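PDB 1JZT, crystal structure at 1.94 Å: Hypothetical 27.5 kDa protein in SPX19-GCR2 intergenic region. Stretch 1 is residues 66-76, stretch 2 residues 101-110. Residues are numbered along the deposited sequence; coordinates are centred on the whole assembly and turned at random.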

# COMPACT_ATOMS: atom_id res chain seq x y z
N GLY A 66 -3.21 0.27 8.58
CA GLY A 66 -4.22 1.16 9.13
C GLY A 66 -5.46 0.38 9.53
O GLY A 66 -5.53 -0.83 9.29
N PRO A 67 -6.47 1.04 10.12
CA PRO A 67 -7.71 0.38 10.55
C PRO A 67 -8.76 0.11 9.47
O PRO A 67 -9.82 -0.44 9.77
CB PRO A 67 -8.22 1.32 11.63
CG PRO A 67 -7.91 2.66 11.02
CD PRO A 67 -6.52 2.48 10.42
N GLY A 68 -8.47 0.49 8.23
CA GLY A 68 -9.45 0.27 7.18
C GLY A 68 -8.95 -0.55 6.01
O GLY A 68 -8.06 -1.39 6.15
N ASN A 69 -9.54 -0.30 4.85
CA ASN A 69 -9.21 -0.97 3.59
C ASN A 69 -7.71 -0.96 3.25
O ASN A 69 -7.16 -1.98 2.84
CB ASN A 69 -9.99 -0.29 2.46
CG ASN A 69 -9.72 -0.92 1.11
OD1 ASN A 69 -10.16 -2.04 0.84
ND2 ASN A 69 -9.00 -0.20 0.24
N ASN A 70 -7.07 0.20 3.40
CA ASN A 70 -5.65 0.33 3.09
C ASN A 70 -4.87 -0.67 3.93
O ASN A 70 -3.99 -1.37 3.42
CB ASN A 70 -5.18 1.76 3.35
CG ASN A 70 -4.00 2.17 2.46
OD1 ASN A 70 -4.07 2.05 1.23
ND2 ASN A 70 -2.93 2.67 3.06
N GLY A 71 -5.19 -0.75 5.22
CA GLY A 71 -4.51 -1.67 6.10
C GLY A 71 -4.74 -3.11 5.67
O GLY A 71 -3.83 -3.94 5.74
N GLY A 72 -5.95 -3.41 5.21
CA GLY A 72 -6.25 -4.76 4.76
C GLY A 72 -5.34 -5.16 3.61
O GLY A 72 -4.83 -6.28 3.57
N ASP A 73 -5.14 -4.24 2.67
CA ASP A 73 -4.27 -4.49 1.52
C ASP A 73 -2.87 -4.81 2.05
O ASP A 73 -2.16 -5.65 1.50
CB ASP A 73 -4.20 -3.27 0.59
CG ASP A 73 -5.50 -3.02 -0.17
OD1 ASP A 73 -6.39 -3.88 -0.17
OD2 ASP A 73 -5.62 -1.94 -0.79
N GLY A 74 -2.47 -4.13 3.12
CA GLY A 74 -1.16 -4.36 3.70
C GLY A 74 -1.03 -5.74 4.32
O GLY A 74 0.03 -6.37 4.23
N LEU A 75 -2.10 -6.22 4.95
CA LEU A 75 -2.08 -7.54 5.58
C LEU A 75 -1.86 -8.63 4.52
O LEU A 75 -1.15 -9.61 4.76
CB LEU A 75 -3.40 -7.80 6.33
CG LEU A 75 -3.74 -6.81 7.45
CD1 LEU A 75 -5.04 -7.21 8.15
CD2 LEU A 75 -2.59 -6.77 8.44
N VAL A 76 -2.47 -8.44 3.35
CA VAL A 76 -2.33 -9.38 2.23
C VAL A 76 -0.88 -9.30 1.73
O VAL A 76 -0.21 -10.31 1.53
CB VAL A 76 -3.27 -9.01 1.07
CG1 VAL A 76 -2.92 -9.82 -0.18
CG2 VAL A 76 -4.72 -9.28 1.47
N PHE A 101 -13.26 -10.15 7.70
CA PHE A 101 -12.16 -10.43 6.80
C PHE A 101 -10.80 -9.98 7.32
O PHE A 101 -9.79 -10.65 7.11
CB PHE A 101 -12.43 -9.83 5.41
CG PHE A 101 -11.47 -10.30 4.36
CD1 PHE A 101 -11.19 -11.66 4.21
CD2 PHE A 101 -10.82 -9.39 3.54
CE1 PHE A 101 -10.26 -12.10 3.26
CE2 PHE A 101 -9.89 -9.81 2.59
CZ PHE A 101 -9.61 -11.17 2.45
N TYR A 102 -10.76 -8.84 8.02
CA TYR A 102 -9.49 -8.36 8.57
C TYR A 102 -8.95 -9.35 9.59
O TYR A 102 -7.75 -9.59 9.66
CB TYR A 102 -9.66 -6.99 9.24
CG TYR A 102 -10.07 -5.87 8.32
CD1 TYR A 102 -10.02 -6.01 6.93
CD2 TYR A 102 -10.51 -4.65 8.83
CE1 TYR A 102 -10.40 -4.97 6.08
CE2 TYR A 102 -10.89 -3.61 8.00
CZ TYR A 102 -10.83 -3.77 6.63
OH TYR A 102 -11.21 -2.73 5.81
N LYS A 103 -9.85 -9.92 10.40
CA LYS A 103 -9.45 -10.89 11.42
C LYS A 103 -8.89 -12.14 10.74
O LYS A 103 -7.91 -12.73 11.21
CB LYS A 103 -10.65 -11.28 12.29
CG LYS A 103 -11.39 -10.12 12.96
CD LYS A 103 -12.70 -10.61 13.57
CE LYS A 103 -13.54 -9.49 14.20
NZ LYS A 103 -12.93 -8.95 15.46
N GLN A 104 -9.54 -12.54 9.65
CA GLN A 104 -9.11 -13.73 8.92
C GLN A 104 -7.74 -13.48 8.29
O GLN A 104 -6.89 -14.38 8.26
CB GLN A 104 -10.13 -14.08 7.84
CG GLN A 104 -11.50 -14.49 8.39
CD GLN A 104 -12.52 -14.69 7.28
OE1 GLN A 104 -12.74 -13.80 6.45
NE2 GLN A 104 -13.17 -15.85 7.27
N LEU A 105 -7.52 -12.26 7.80
CA LEU A 105 -6.23 -11.92 7.18
C LEU A 105 -5.11 -12.01 8.22
O LEU A 105 -3.98 -12.36 7.90
CB LEU A 105 -6.29 -10.52 6.55
CG LEU A 105 -7.07 -10.42 5.22
CD1 LEU A 105 -7.20 -8.97 4.78
CD2 LEU A 105 -6.37 -11.24 4.15
N VAL A 106 -5.44 -11.70 9.48
CA VAL A 106 -4.46 -11.77 10.56
C VAL A 106 -4.14 -13.23 10.87
O VAL A 106 -2.99 -13.59 11.11
CB VAL A 106 -4.96 -11.05 11.83
CG1 VAL A 106 -4.01 -11.32 13.01
CG2 VAL A 106 -5.03 -9.56 11.56
N HIS A 107 -5.17 -14.08 10.88
CA HIS A 107 -4.94 -15.49 11.14
C HIS A 107 -4.05 -16.06 10.03
O HIS A 107 -3.20 -16.91 10.29
CB HIS A 107 -6.27 -16.25 11.19
CG HIS A 107 -7.08 -15.97 12.42
ND1 HIS A 107 -8.30 -16.55 12.66
CD2 HIS A 107 -6.82 -15.19 13.50
CE1 HIS A 107 -8.77 -16.14 13.82
NE2 HIS A 107 -7.89 -15.31 14.35
N GLN A 108 -4.23 -15.59 8.81
CA GLN A 108 -3.42 -16.06 7.70
C GLN A 108 -1.95 -15.67 7.92
O GLN A 108 -1.04 -16.41 7.52
CB GLN A 108 -3.95 -15.49 6.38
CG GLN A 108 -5.32 -16.06 6.01
CD GLN A 108 -6.05 -15.22 4.98
OE1 GLN A 108 -5.44 -14.70 4.05
NE2 GLN A 108 -7.36 -15.10 5.13
N LEU A 109 -1.71 -14.53 8.56
CA LEU A 109 -0.34 -14.11 8.83
C LEU A 109 0.28 -15.01 9.90
O LEU A 109 1.45 -15.39 9.81
CB LEU A 109 -0.31 -12.64 9.27
CG LEU A 109 -0.62 -11.62 8.16
CD1 LEU A 109 -0.72 -10.22 8.73
CD2 LEU A 109 0.48 -11.69 7.10
N ASN A 110 -0.51 -15.38 10.91
CA ASN A 110 -0.02 -16.26 11.97
C ASN A 110 0.37 -17.60 11.34
O ASN A 110 1.40 -18.18 11.66
CB ASN A 110 -1.10 -16.48 13.03
CG ASN A 110 -1.58 -15.19 13.65
OD1 ASN A 110 -0.82 -14.24 13.81
ND2 ASN A 110 -2.86 -15.15 14.01
O HOH W 1 -11.77 -2.68 3.18
O HOH W 2 -2.77 -12.16 5.31

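Leu75 is the centre of the contact between two helices, 69-76 and 101-110, which run in nearly the same direction (23° between their axes) and approach to 9.6 Å. Its CA-to-CB bond points toward the second helix, and with chi1 m and chi2 t the side chain sits as a knob in a hole formed by Tyr102, Leu105, Val106 and Leu109, residues spaced so that successive turns of one helix wall the pocket. CD1 of Leu75 lies 3.9 Å from CB of Leu105, 4.1 Å from CG2 of Val106 and 3.9 Å from the backbone O of Tyr102, while CD2 of Leu75 meets CD1 of Leu109 at 3.9 Å. A branched leucine suits this place because its two methyls reach different parts of the pocket. Leu75, Tyr102, Leu105 and Leu109 are all buried, and Leu75 is covered most by the other stretch (109 Å²). Val76 adds a flank: although its CA-to-CB bond points away, CG2 of Val76 still comes within 3.7 Å of CD2 of Leu105.

Leu105 and Leu109, one turn apart and both directed toward the first helix, also pack on backbone. CD1 of Leu105 rests 3.8 Å from O of Gly72, and CD2 of Leu109 lies 3.5 Å from O of Leu75. Water 2 donates hydrogen bonds to O of Leu75 (3.1 Å) and O of Leu105 (2.9 Å), bridging the helices through backbone alone.

Toward the start of the first helix, there is no side chain at Gly72. Gly72 CA is 6.2 Å from Tyr102 CA and 4.4 Å from Tyr102 CE1; a CB on Gly72 would point toward the second helix and stand only 3.2 Å from Tyr102 CE1, a tight fit, so the bare backbone leaves space for the ring. The CA-to-CB bond of Tyr102 points sideways, but its chi1 m rotamer brings the end of the ring nearer, beside the loop that leads into the first helix, where CE2 of Tyr102 lies 3.8 Å from O of Pro67.

At the polar edge, Tyr102 OH reaches the N-cap residue Gly68, 3.1 Å from its C, and lies 3.1 Å from N of Asn69, but poor geometry rules out a hydrogen bond to that amide. No direct hydrogen bond crosses between the stretches. Instead, water 1 links the side chains, donating to OD1 of Asn69 at 2.9 Å and hydrogen bonding with OH of Tyr102 at 2.7 Å. The two stretches bury 406 Å² between them, both sides summed, chiefly through apolar packing, supplemented by two bridging waters.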